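Local coordinates for protein murein peptide amidase A (Escherichia coli O157:H7, PDB 5HXD) that probably hydrolyses the gamma-D-glutamyl-diaminopimelic acid amide bond of murein tripeptide, using one zinc ion per subunit, during peptidoglycan degradation, at residues G16-G21 with W31-A36; L25-I30 with N80-Q85; L43-T48 with A151-F156; V57-A62 with H73-C78. All blocks are in the same frame, centred on the assembly; numbering follows the deposited sequence.

In the fold
Contact 3 lies in the middle of the chain, where two parallel strands run side by side and lead into the zinc site. The side chain of Thr48 is about 7 Å from the zinc ion. Contact 4 packs helix 53-65 on strand 74-76, the next strand of the same sheet, and lies about 9 Å from contact 3 between centres. Contact 1 is further out, with about 11 Å between its centre and that of contact 4, and away from the active site. It shares the hairpin of strands 18-22 and 28-31 with contact 2. The disulfide, Cys84 SG to Cys78 SG at 2.1 Å, ties contact 2 to contact 4. Contacts 1, 2 and 4 also reach the second subunit.

Contact 1 (G16-G21 with W31-A36); sequences GTEHYG and WFPAPA
Glu18 and Trp31 form an antiparallel hydrogen-bonded pair at the end of a small two-stranded sheet near the surface of the chain. Glu18 N donates to Trp31 O at 2.9 Å, and Trp31 N donates back to Glu18 O at 2.9 Å. The side chains of both residues lie on the same face of this sheet. Trp31 holds CG between its backbone N and carbonyl carbon (chi1 69°). This brings the five-membered ring alongside Glu18, with NE1 3.3 Å from Glu18 CB. Tyr20 meets the indole in an offset edge-to-face pair. The Tyr20 edge is directed to the five-membered ring, with planes at 78° and CD2 3.6 Å from Trp31 CD1. A water lies in the indole plane and accepts from Trp31 NE1 at 2.9 Å. The same water donates weakly to His19 O, so it links the two segments beside the bonded pair, though weakly on the His19 side.

The two strands, 18-22 and 28-31, make a beta hairpin, and this contact closes its open end. Beyond the pair the two segments meet mainly through side chains. Glu18 CG touches Pro33 CG at 3.6 Å, and the two groups cross at about a right angle. The Glu18 chain then bends (chi2 -53°), and its carboxylate leads away from the contact. Gly16 O lies 3.4 Å from Pro33 CD. Thr17 and Phe32 run side by side, with Thr17 OG1 3.5 Å from Phe32 CE1. Tyr20 and Trp31 both pack on Leu144 of helix 136-148. Phe32 also reaches Leu86 of the second subunit.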
loop_
_atom_site.group_PDB
_atom_site.type_symbol
_atom_site.label_atom_id
_atom_site.label_comp_id
_atom_site.label_asym_id
_atom_site.label_seq_id
_atom_site.Cartn_x
_atom_site.Cartn_y
_atom_site.Cartn_z
ATOM N N GLY A 16 -20.751 -7.220 -3.509
ATOM C CA GLY A 16 -20.650 -8.200 -2.440
ATOM C C GLY A 16 -19.481 -8.001 -1.491
ATOM O O GLY A 16 -18.900 -8.963 -0.976
ATOM N N THR A 17 -19.118 -6.748 -1.263
ATOM C CA THR A 17 -18.098 -6.446 -0.293
ATOM C C THR A 17 -18.783 -6.449 1.064
ATOM O O THR A 17 -19.972 -6.099 1.174
ATOM C CB THR A 17 -17.414 -5.091 -0.571
ATOM O OG1 THR A 17 -16.155 -5.052 0.100
ATOM C CG2 THR A 17 -18.262 -3.938 -0.087
ATOM N N GLU A 18 -18.041 -6.881 2.083
ATOM C CA GLU A 18 -18.525 -6.899 3.458
ATOM C C GLU A 18 -17.456 -6.340 4.386
ATOM O O GLU A 18 -16.297 -6.232 4.000
ATOM C CB GLU A 18 -18.896 -8.320 3.886
ATOM C CG GLU A 18 -19.980 -9.005 3.053
ATOM C CD GLU A 18 -21.253 -8.177 2.911
ATOM O OE1 GLU A 18 -21.654 -7.474 3.870
ATOM O OE2 GLU A 18 -21.860 -8.233 1.822
ATOM N N HIS A 19 -17.837 -5.984 5.608
ATOM C CA HIS A 19 -16.863 -5.609 6.632
ATOM C C HIS A 19 -16.802 -6.638 7.776
ATOM O O HIS A 19 -17.840 -6.978 8.334
ATOM C CB HIS A 19 -17.189 -4.235 7.234
ATOM C CG HIS A 19 -17.155 -3.099 6.250
ATOM N ND1 HIS A 19 -16.092 -2.883 5.401
ATOM C CD2 HIS A 19 -18.022 -2.083 6.044
ATOM C CE1 HIS A 19 -16.331 -1.800 4.677
ATOM N NE2 HIS A 19 -17.486 -1.292 5.051
ATOM N N TYR A 20 -15.608 -7.101 8.152
ATOM C CA TYR A 20 -15.466 -7.909 9.376
ATOM C C TYR A 20 -14.809 -7.159 10.550
ATOM O O TYR A 20 -14.317 -7.789 11.495
ATOM C CB TYR A 20 -14.667 -9.187 9.107
ATOM C CG TYR A 20 -13.204 -8.950 8.770
ATOM C CD1 TYR A 20 -12.220 -9.025 9.746
ATOM C CD2 TYR A 20 -12.809 -8.667 7.462
ATOM C CE1 TYR A 20 -10.898 -8.824 9.434
ATOM C CE2 TYR A 20 -11.494 -8.465 7.144
ATOM C CZ TYR A 20 -10.541 -8.540 8.128
ATOM O OH TYR A 20 -9.220 -8.341 7.793
ATOM N N GLY A 21 -14.783 -5.826 10.492
ATOM C CA GLY A 21 -14.400 -5.062 11.664
ATOM C C GLY A 21 -13.875 -3.663 11.427
ATOM O O GLY A 21 -14.185 -3.033 10.420
ATOM N N TRP A 31 -13.782 -7.554 3.552
ATOM C CA TRP A 31 -13.576 -8.851 2.916
ATOM C C TRP A 31 -14.603 -9.139 1.848
ATOM O O TRP A 31 -15.664 -8.515 1.775
ATOM C CB TRP A 31 -13.577 -9.995 3.936
ATOM C CG TRP A 31 -14.898 -10.279 4.561
ATOM C CD1 TRP A 31 -15.652 -9.422 5.315
ATOM C CD2 TRP A 31 -15.624 -11.520 4.517
ATOM N NE1 TRP A 31 -16.798 -10.051 5.741
ATOM C CE2 TRP A 31 -16.807 -11.336 5.264
ATOM C CE3 TRP A 31 -15.385 -12.759 3.922
ATOM C CZ2 TRP A 31 -17.752 -12.352 5.428
ATOM C CZ3 TRP A 31 -16.319 -13.773 4.093
ATOM C CH2 TRP A 31 -17.491 -13.562 4.836
ATOM N N PHE A 32 -14.260 -10.121 1.030
ATOM C CA PHE A 32 -14.997 -10.415 -0.173
ATOM C C PHE A 32 -15.412 -11.860 -0.136
ATOM O O PHE A 32 -14.695 -12.703 -0.660
ATOM C CB PHE A 32 -14.130 -10.127 -1.400
ATOM C CG PHE A 32 -13.672 -8.701 -1.488
ATOM C CD1 PHE A 32 -14.398 -7.775 -2.204
ATOM C CD2 PHE A 32 -12.529 -8.283 -0.836
ATOM C CE1 PHE A 32 -13.995 -6.461 -2.273
ATOM C CE2 PHE A 32 -12.115 -6.966 -0.909
ATOM C CZ PHE A 32 -12.851 -6.058 -1.628
ATOM N N PRO A 33 -16.556 -12.152 0.507
ATOM C CA PRO A 33 -17.056 -13.530 0.647
ATOM C C PRO A 33 -17.263 -14.203 -0.706
ATOM O O PRO A 33 -17.753 -13.556 -1.646
ATOM C CB PRO A 33 -18.399 -13.362 1.392
ATOM C CG PRO A 33 -18.746 -11.939 1.278
ATOM C CD PRO A 33 -17.460 -11.171 1.131
ATOM N N ALA A 34 -16.876 -15.476 -0.803
ATOM C CA ALA A 34 -17.008 -16.240 -2.044
ATOM C C ALA A 34 -18.473 -16.321 -2.384
ATOM O O ALA A 34 -19.304 -16.500 -1.486
ATOM C CB ALA A 34 -16.395 -17.630 -1.916
ATOM N N PRO A 35 -18.794 -16.152 -3.675
ATOM C CA PRO A 35 -20.174 -16.131 -4.177
ATOM C C PRO A 35 -20.973 -17.345 -3.682
ATOM O O PRO A 35 -21.914 -17.143 -2.903
ATOM C CB PRO A 35 -19.999 -16.157 -5.699
ATOM C CG PRO A 35 -18.633 -15.635 -5.938
ATOM C CD PRO A 35 -17.809 -16.065 -4.769
ATOM N N ALA A 36 -20.602 -18.562 -4.096
ATOM C CA ALA A 36 -21.243 -19.773 -3.571
ATOM C C ALA A 36 -20.244 -20.601 -2.771
ATOM O O ALA A 36 -19.696 -21.585 -3.267
ATOM C CB ALA A 36 -21.828 -20.603 -4.689
HETATM O O HOH W 1 -18.994 -10.022 7.617
#

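Contact 2 (L25-I30 with N80-Q85); sequences LGAPLI and NPDGCQ
Asp82 sets CG anti to its carbonyl carbon (chi1 -67°), which turns the carboxylate to Leu25 N and CB. Leu25 chi1 (-71°) sets CG beside its own backbone N, where it also lies against Asp82 OD2, at 3.4 Å. Leu25 N donates to Asp82 OD2 at 2.8 Å, with an angle of 151° at the hydrogen. The donor comes to the syn side of OD2, slightly out of the carboxylate plane. Asp82 OD1 is hydrogen-bonded to Ser23 OG, so both oxygens of this buried carboxylate have a partner.

The rest of the contact is apolar. Leu29 and Pro81 cross at about a right angle, and Leu29 CD2 is 3.6 Å from Pro81 CD. Ala27 CB meets Pro81 CB more loosely, at 4.3 Å. Asn80 is the N-cap of helix 81-85. Its OD1 accepts a weak bond from Gly83 N at 2.9 Å.

The contact belongs to the dimer interface. Ala27 packs on Ala27 of the second subunit, and Pro28 O bonds Gln85 NE2 of the second subunit. Within the chain, helix 81-85 rests on the start of strand 28-31. Strand 18-22 pairs along that strand, and helix 136-148 packs on Leu29 through Ala140.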
loop_
_atom_site.group_PDB
_atom_site.type_symbol
_atom_site.label_atom_id
_atom_site.label_comp_id
_atom_site.label_asym_id
_atom_site.label_seq_id
_atom_site.Cartn_x
_atom_site.Cartn_y
_atom_site.Cartn_z
ATOM N N LEU A 25 -7.148 2.616 13.898
ATOM C CA LEU A 25 -7.355 4.031 13.591
ATOM C C LEU A 25 -8.750 4.306 13.009
ATOM O O LEU A 25 -9.108 5.451 12.725
ATOM C CB LEU A 25 -6.259 4.539 12.632
ATOM C CG LEU A 25 -4.822 4.718 13.168
ATOM C CD1 LEU A 25 -3.930 5.504 12.197
ATOM C CD2 LEU A 25 -4.810 5.379 14.549
ATOM N N GLY A 26 -9.544 3.262 12.824
ATOM C CA GLY A 26 -10.935 3.454 12.444
ATOM C C GLY A 26 -11.317 3.078 11.022
ATOM O O GLY A 26 -12.455 3.289 10.620
ATOM N N ALA A 27 -10.386 2.524 10.255
ATOM C CA ALA A 27 -10.705 2.114 8.893
ATOM C C ALA A 27 -11.534 0.828 8.920
ATOM O O ALA A 27 -11.512 0.101 9.912
ATOM C CB ALA A 27 -9.441 1.919 8.087
ATOM N N PRO A 28 -12.285 0.546 7.846
ATOM C CA PRO A 28 -12.987 -0.741 7.938
ATOM C C PRO A 28 -12.076 -1.903 7.598
ATOM O O PRO A 28 -11.142 -1.764 6.806
ATOM C CB PRO A 28 -14.127 -0.615 6.918
ATOM C CG PRO A 28 -13.710 0.464 5.991
ATOM C CD PRO A 28 -12.744 1.365 6.712
ATOM N N LEU A 29 -12.326 -3.039 8.231
ATOM C CA LEU A 29 -11.727 -4.280 7.776
ATOM C C LEU A 29 -12.684 -4.894 6.746
ATOM O O LEU A 29 -13.839 -5.150 7.032
ATOM C CB LEU A 29 -11.442 -5.194 8.962
ATOM C CG LEU A 29 -10.413 -4.559 9.925
ATOM C CD1 LEU A 29 -10.383 -5.262 11.262
ATOM C CD2 LEU A 29 -9.013 -4.541 9.315
ATOM N N ILE A 30 -12.194 -5.058 5.523
ATOM C CA ILE A 30 -13.021 -5.381 4.367
ATOM C C ILE A 30 -12.737 -6.803 3.888
ATOM O O ILE A 30 -11.580 -7.215 3.836
ATOM C CB ILE A 30 -12.761 -4.371 3.205
ATOM C CG1 ILE A 30 -13.019 -2.942 3.683
ATOM C CG2 ILE A 30 -13.615 -4.679 1.998
ATOM C CD1 ILE A 30 -12.409 -1.844 2.788
ATOM N N ASN A 80 -4.188 -5.297 7.347
ATOM C CA ASN A 80 -3.660 -4.179 8.132
ATOM C C ASN A 80 -3.796 -2.839 7.418
ATOM O O ASN A 80 -2.807 -2.249 7.045
ATOM C CB ASN A 80 -2.191 -4.474 8.444
ATOM C CG ASN A 80 -1.517 -3.413 9.286
ATOM O OD1 ASN A 80 -2.167 -2.550 9.874
ATOM N ND2 ASN A 80 -0.194 -3.492 9.368
ATOM N N PRO A 81 -5.028 -2.345 7.229
ATOM C CA PRO A 81 -5.225 -1.140 6.408
ATOM C C PRO A 81 -4.610 0.152 6.965
ATOM O O PRO A 81 -4.456 1.120 6.197
ATOM C CB PRO A 81 -6.754 -1.015 6.329
ATOM C CG PRO A 81 -7.287 -1.850 7.413
ATOM C CD PRO A 81 -6.299 -2.926 7.683
ATOM N N ASP A 82 -4.281 0.179 8.259
ATOM C CA ASP A 82 -3.533 1.306 8.847
ATOM C C ASP A 82 -2.045 1.182 8.503
ATOM O O ASP A 82 -1.359 2.179 8.320
ATOM C CB ASP A 82 -3.692 1.376 10.379
ATOM C CG ASP A 82 -5.100 1.718 10.821
ATOM O OD1 ASP A 82 -5.918 2.183 9.999
ATOM O OD2 ASP A 82 -5.381 1.524 12.018
ATOM N N GLY A 83 -1.561 -0.059 8.456
ATOM C CA GLY A 83 -0.225 -0.364 7.980
ATOM C C GLY A 83 -0.014 0.129 6.557
ATOM O O GLY A 83 0.873 0.971 6.343
ATOM N N CYS A 84 -0.820 -0.375 5.604
ATOM C CA CYS A 84 -0.706 -0.016 4.182
ATOM C C CYS A 84 -0.679 1.532 3.979
ATOM O O CYS A 84 0.134 2.048 3.204
ATOM C CB CYS A 84 -1.853 -0.614 3.318
ATOM S SG CYS A 84 -2.751 -2.108 3.863
ATOM N N GLN A 85 -1.571 2.254 4.663
ATOM C CA GLN A 85 -1.686 3.713 4.504
ATOM C C GLN A 85 -0.444 4.441 5.022
ATOM O O GLN A 85 -0.041 5.467 4.473
ATOM C CB GLN A 85 -2.958 4.238 5.201
ATOM C CG GLN A 85 -2.705 5.370 6.130
ATOM C CD GLN A 85 -3.909 6.232 6.407
ATOM O OE1 GLN A 85 -4.967 5.757 6.773
ATOM N NE2 GLN A 85 -3.738 7.533 6.224
#

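Contact 3 (L43-T48 with A151-F156); sequences LILAGT and AWVVSF
Leu43 O is gripped by two groups of the neighbouring strand. Val154 N donates to it at 2.8 Å, and the CA-H of Val153 makes a CA-H...O contact, with CA 3.3 Å from the oxygen. The bonding continues from Leu43 N to Trp152 O, from Leu45 N to Val154 O, and from Phe156 N to Leu45 O. This is regular parallel pairing. The short strand axes diverge by only 10° and come within 4.7 Å.

Phe156 holds CG anti to its carbonyl carbon (chi1 -71°). Its ring lies beside Ile44, both side chains pointing the same way, with CE2 3.6 Å from Ile44 CG2. The same ring presents its edge to Leu45 O, with CD2 at 3.3 Å from that oxygen. Ile44 and Val154 point to one face of the sheet; Leu43, Leu45, Val153 and Ser155 point to the opposite one. There Leu45 and Val153 meet through Leu45 CD2 and Val153 CG1 at 3.7 Å. Further along, near Gly47, a water accepts from Gly47 N at 2.8 Å and lies 3.1 Å from Phe156 O.

Both chains run on to predicted zinc ligands, His49 after Thr48 and His157 after Phe156. The metal site thus lies at the C-terminal ends of these parallel strands of the M14 peptidase fold. Strand 43-45 is flanked on its other side by strand 74-76, and strand 153-157 by strand 206-210. Helix 53-65 covers the Ile44 face through Leu59, helix 170-178 reaches Val154 through Leu175, and helix 195-201 packs Phe195 on Leu45 and Val153.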
loop_
_atom_site.group_PDB
_atom_site.type_symbol
_atom_site.label_atom_id
_atom_site.label_comp_id
_atom_site.label_asym_id
_atom_site.label_seq_id
_atom_site.Cartn_x
_atom_site.Cartn_y
_atom_site.Cartn_z
ATOM N N LEU A 43 -9.392 -19.485 1.927
ATOM C CA LEU A 43 -9.253 -18.056 2.209
ATOM C C LEU A 43 -7.981 -17.508 1.580
ATOM O O LEU A 43 -6.902 -18.106 1.726
ATOM C CB LEU A 43 -9.257 -17.816 3.725
ATOM C CG LEU A 43 -9.149 -16.397 4.291
ATOM C CD1 LEU A 43 -10.108 -15.439 3.602
ATOM C CD2 LEU A 43 -9.416 -16.451 5.785
ATOM N N ILE A 44 -8.099 -16.386 0.869
ATOM C CA ILE A 44 -6.910 -15.742 0.308
ATOM C C ILE A 44 -6.699 -14.364 0.940
ATOM O O ILE A 44 -7.584 -13.509 0.966
ATOM C CB ILE A 44 -6.987 -15.639 -1.231
ATOM C CG1 ILE A 44 -7.301 -17.016 -1.826
ATOM C CG2 ILE A 44 -5.662 -15.138 -1.800
ATOM C CD1 ILE A 44 -8.010 -16.966 -3.163
ATOM N N LEU A 45 -5.496 -14.170 1.451
ATOM C CA LEU A 45 -5.207 -13.109 2.399
ATOM C C LEU A 45 -4.088 -12.257 1.859
ATOM O O LEU A 45 -3.215 -12.771 1.145
ATOM C CB LEU A 45 -4.784 -13.721 3.739
ATOM C CG LEU A 45 -5.400 -13.385 5.089
ATOM C CD1 LEU A 45 -6.902 -13.502 5.064
ATOM C CD2 LEU A 45 -4.824 -14.330 6.104
ATOM N N ALA A 46 -4.084 -10.972 2.218
ATOM C CA ALA A 46 -2.970 -10.109 1.870
ATOM C C ALA A 46 -2.838 -8.907 2.798
ATOM O O ALA A 46 -3.720 -8.628 3.612
ATOM C CB ALA A 46 -3.103 -9.648 0.446
ATOM N N GLY A 47 -1.718 -8.201 2.669
ATOM C CA GLY A 47 -1.489 -6.995 3.437
ATOM C C GLY A 47 -1.422 -7.147 4.945
ATOM O O GLY A 47 -1.713 -6.193 5.675
ATOM N N THR A 48 -1.054 -8.334 5.418
ATOM C CA THR A 48 -0.794 -8.521 6.838
ATOM C C THR A 48 0.189 -7.457 7.317
ATOM O O THR A 48 -0.028 -6.834 8.357
ATOM C CB THR A 48 -0.214 -9.908 7.162
ATOM O OG1 THR A 48 -1.149 -10.923 6.806
ATOM C CG2 THR A 48 0.098 -10.020 8.650
ATOM N N ALA A 151 -11.524 -23.912 4.212
ATOM C CA ALA A 151 -10.824 -25.162 3.937
ATOM C C ALA A 151 -9.320 -25.021 4.169
ATOM O O ALA A 151 -8.635 -25.981 4.532
ATOM C CB ALA A 151 -11.095 -25.606 2.512
ATOM N N TRP A 152 -8.819 -23.810 3.933
ATOM C CA TRP A 152 -7.403 -23.480 4.067
ATOM C C TRP A 152 -7.213 -21.966 3.956
ATOM O O TRP A 152 -8.180 -21.225 3.750
ATOM C CB TRP A 152 -6.583 -24.205 3.006
ATOM C CG TRP A 152 -7.199 -24.174 1.640
ATOM C CD1 TRP A 152 -7.897 -25.179 1.031
ATOM C CD2 TRP A 152 -7.166 -23.089 0.706
ATOM N NE1 TRP A 152 -8.297 -24.787 -0.227
ATOM C CE2 TRP A 152 -7.864 -23.509 -0.446
ATOM C CE3 TRP A 152 -6.609 -21.801 0.732
ATOM C CZ2 TRP A 152 -8.020 -22.687 -1.559
ATOM C CZ3 TRP A 152 -6.768 -20.990 -0.368
ATOM C CH2 TRP A 152 -7.465 -21.431 -1.499
ATOM N N VAL A 153 -5.972 -21.509 4.109
ATOM C CA VAL A 153 -5.643 -20.098 3.978
ATOM C C VAL A 153 -4.343 -19.915 3.205
ATOM O O VAL A 153 -3.344 -20.518 3.551
ATOM C CB VAL A 153 -5.503 -19.409 5.374
ATOM C CG1 VAL A 153 -5.276 -17.885 5.235
ATOM C CG2 VAL A 153 -6.724 -19.675 6.234
ATOM N N VAL A 154 -4.354 -19.087 2.161
ATOM C CA VAL A 154 -3.107 -18.612 1.561
ATOM C C VAL A 154 -2.876 -17.140 1.935
ATOM O O VAL A 154 -3.702 -16.270 1.636
ATOM C CB VAL A 154 -3.088 -18.749 0.018
ATOM C CG1 VAL A 154 -1.875 -18.026 -0.552
ATOM C CG2 VAL A 154 -3.066 -20.215 -0.403
ATOM N N SER A 155 -1.758 -16.871 2.602
ATOM C CA SER A 155 -1.412 -15.520 3.030
ATOM C C SER A 155 -0.176 -15.014 2.296
ATOM O O SER A 155 0.910 -15.557 2.453
ATOM C CB SER A 155 -1.176 -15.487 4.533
ATOM O OG SER A 155 -0.429 -14.346 4.888
ATOM N N PHE A 156 -0.356 -13.974 1.489
ATOM C CA PHE A 156 0.725 -13.404 0.685
ATOM C C PHE A 156 1.585 -12.383 1.428
ATOM O O PHE A 156 1.044 -11.526 2.120
ATOM C CB PHE A 156 0.138 -12.748 -0.556
ATOM C CG PHE A 156 -0.376 -13.717 -1.540
ATOM C CD1 PHE A 156 0.441 -14.181 -2.543
ATOM C CD2 PHE A 156 -1.663 -14.196 -1.444
ATOM C CE1 PHE A 156 -0.015 -15.107 -3.441
ATOM C CE2 PHE A 156 -2.130 -15.116 -2.342
ATOM C CZ PHE A 156 -1.302 -15.571 -3.346
HETATM O O HOH W 2 0.892 -8.437 1.607
#

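Contact 4 (V57-A62 with H73-C78); sequences VTLSCA and HHVVLC
The helix turn at Ser60 comes nearest to the chain at Leu77, where the two CA atoms are 6.4 Å apart, and no hydrogen bond links the two segments. The contact is made by apolar side chains. Leu59 holds CG anti to its backbone N (chi1 -176°), and its CB bond points toward the strand. Leu59 and Val75 reach each other tip to tip, with Leu59 CD2 3.8 Å from Val75 CG1. Leu77 crosses Leu59 obliquely, and its CD2 is 3.5 Å from Leu59 CG. Both methyls of Leu77 touch Ser60 CB; CD2 also lies against the helix backbone, 3.3 Å from Ser60 N.

Helix 53-65 is the crossover of a beta-alpha-beta unit that joins the neighbouring parallel strands 43-45 and 74-76. Leu59 touches both strands, packing on Ile44 of strand 43-45 as well as on Val75. Met227 of helix 224-230 meets Leu59 as well. Val75 points to the helix, whereas Val76 points away from it. Strand 74-76 is one of the two edge strands of the mixed sheet within the chain.

The hydroxyl of Ser60 finds its partners outside the two segments. Ser60 OG is hydrogen-bonded to Leu86 O of the second subunit and to Arg64 NE of its own chain. Leu77 also packs on Leu86 of the second subunit, so this edge of the unit faces the dimer partner. The Leu59 side chain is about 11 Å from those of His157 and Glu52, two predicted zinc ligands.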
loop_
_atom_site.group_PDB
_atom_site.type_symbol
_atom_site.label_atom_id
_atom_site.label_comp_id
_atom_site.label_asym_id
_atom_site.label_seq_id
_atom_site.Cartn_x
_atom_site.Cartn_y
_atom_site.Cartn_z
ATOM N N VAL A 57 -2.049 -5.300 -4.417
ATOM C CA VAL A 57 -2.518 -4.745 -5.678
ATOM C C VAL A 57 -2.781 -5.882 -6.657
ATOM O O VAL A 57 -3.734 -5.834 -7.421
ATOM C CB VAL A 57 -1.521 -3.750 -6.271
ATOM C CG1 VAL A 57 -1.997 -3.274 -7.625
ATOM C CG2 VAL A 57 -1.341 -2.575 -5.323
ATOM N N THR A 58 -1.950 -6.919 -6.592
ATOM C CA THR A 58 -2.085 -8.076 -7.469
ATOM C C THR A 58 -3.383 -8.831 -7.212
ATOM O O THR A 58 -4.124 -9.148 -8.145
ATOM C CB THR A 58 -0.922 -9.054 -7.303
ATOM O OG1 THR A 58 0.287 -8.447 -7.764
ATOM C CG2 THR A 58 -1.188 -10.313 -8.119
ATOM N N LEU A 59 -3.647 -9.110 -5.939
ATOM C CA LEU A 59 -4.892 -9.757 -5.529
ATOM C C LEU A 59 -6.117 -8.889 -5.801
ATOM O O LEU A 59 -7.163 -9.407 -6.165
ATOM C CB LEU A 59 -4.839 -10.130 -4.047
ATOM C CG LEU A 59 -6.050 -10.895 -3.510
ATOM C CD1 LEU A 59 -6.270 -12.165 -4.312
ATOM C CD2 LEU A 59 -5.854 -11.209 -2.030
ATOM N N SER A 60 -5.987 -7.575 -5.621
ATOM C CA SER A 60 -7.072 -6.637 -5.925
ATOM C C SER A 60 -7.351 -6.595 -7.422
ATOM O O SER A 60 -8.484 -6.352 -7.846
ATOM C CB SER A 60 -6.734 -5.226 -5.422
ATOM O OG SER A 60 -7.788 -4.309 -5.702
ATOM N N CYS A 61 -6.303 -6.822 -8.217
ATOM C CA CYS A 61 -6.422 -6.833 -9.675
ATOM C C CYS A 61 -7.067 -8.127 -10.123
ATOM O O CYS A 61 -7.946 -8.133 -10.985
ATOM C CB CYS A 61 -5.057 -6.665 -10.346
ATOM S SG CYS A 61 -4.448 -4.956 -10.380
ATOM N N ALA A 62 -6.625 -9.223 -9.522
ATOM C CA ALA A 62 -7.177 -10.523 -9.827
ATOM C C ALA A 62 -8.643 -10.574 -9.450
ATOM O O ALA A 62 -9.449 -11.067 -10.214
ATOM C CB ALA A 62 -6.413 -11.590 -9.117
ATOM N N HIS A 73 -13.145 -19.025 -3.647
ATOM C CA HIS A 73 -12.528 -18.755 -2.346
ATOM C C HIS A 73 -12.738 -17.324 -1.838
ATOM O O HIS A 73 -12.811 -16.387 -2.619
ATOM C CB HIS A 73 -11.023 -19.059 -2.421
ATOM C CG HIS A 73 -10.703 -20.394 -3.037
ATOM N ND1 HIS A 73 -11.354 -21.552 -2.680
ATOM C CD2 HIS A 73 -9.797 -20.750 -3.983
ATOM C CE1 HIS A 73 -10.869 -22.565 -3.378
ATOM N NE2 HIS A 73 -9.922 -22.103 -4.177
ATOM N N HIS A 74 -12.832 -17.181 -0.516
ATOM C CA HIS A 74 -12.973 -15.887 0.152
ATOM C C HIS A 74 -11.699 -15.038 0.072
ATOM O O HIS A 74 -10.589 -15.575 0.018
ATOM C CB HIS A 74 -13.332 -16.077 1.631
ATOM C CG HIS A 74 -14.530 -16.939 1.870
ATOM N ND1 HIS A 74 -15.790 -16.596 1.434
ATOM C CD2 HIS A 74 -14.667 -18.114 2.524
ATOM C CE1 HIS A 74 -16.651 -17.530 1.792
ATOM N NE2 HIS A 74 -15.994 -18.464 2.456
ATOM N N VAL A 75 -11.857 -13.716 0.112
ATOM C CA VAL A 75 -10.726 -12.805 -0.086
ATOM C C VAL A 75 -10.694 -11.643 0.903
ATOM O O VAL A 75 -11.696 -10.947 1.096
ATOM C CB VAL A 75 -10.726 -12.227 -1.527
ATOM C CG1 VAL A 75 -9.652 -11.138 -1.679
ATOM C CG2 VAL A 75 -10.525 -13.345 -2.556
ATOM N N VAL A 76 -9.532 -11.470 1.532
ATOM C CA VAL A 76 -9.185 -10.266 2.290
ATOM C C VAL A 76 -7.965 -9.568 1.661
ATOM O O VAL A 76 -6.842 -10.072 1.732
ATOM C CB VAL A 76 -8.863 -10.608 3.765
ATOM C CG1 VAL A 76 -8.274 -9.393 4.500
ATOM C CG2 VAL A 76 -10.087 -11.172 4.461
ATOM N N LEU A 77 -8.179 -8.414 1.040
ATOM C CA LEU A 77 -7.082 -7.699 0.378
ATOM C C LEU A 77 -6.079 -7.112 1.366
ATOM O O LEU A 77 -4.875 -7.136 1.114
ATOM C CB LEU A 77 -7.622 -6.580 -0.507
ATOM C CG LEU A 77 -8.382 -7.049 -1.740
ATOM C CD1 LEU A 77 -8.997 -5.881 -2.464
ATOM C CD2 LEU A 77 -7.423 -7.776 -2.629
ATOM N N CYS A 78 -6.559 -6.587 2.490
ATOM C CA CYS A 78 -5.660 -5.907 3.406
ATOM C C CYS A 78 -6.007 -6.167 4.879
ATOM O O CYS A 78 -6.968 -5.615 5.429
ATOM C CB CYS A 78 -5.661 -4.406 3.096
ATOM S SG CYS A 78 -4.294 -3.497 3.790
#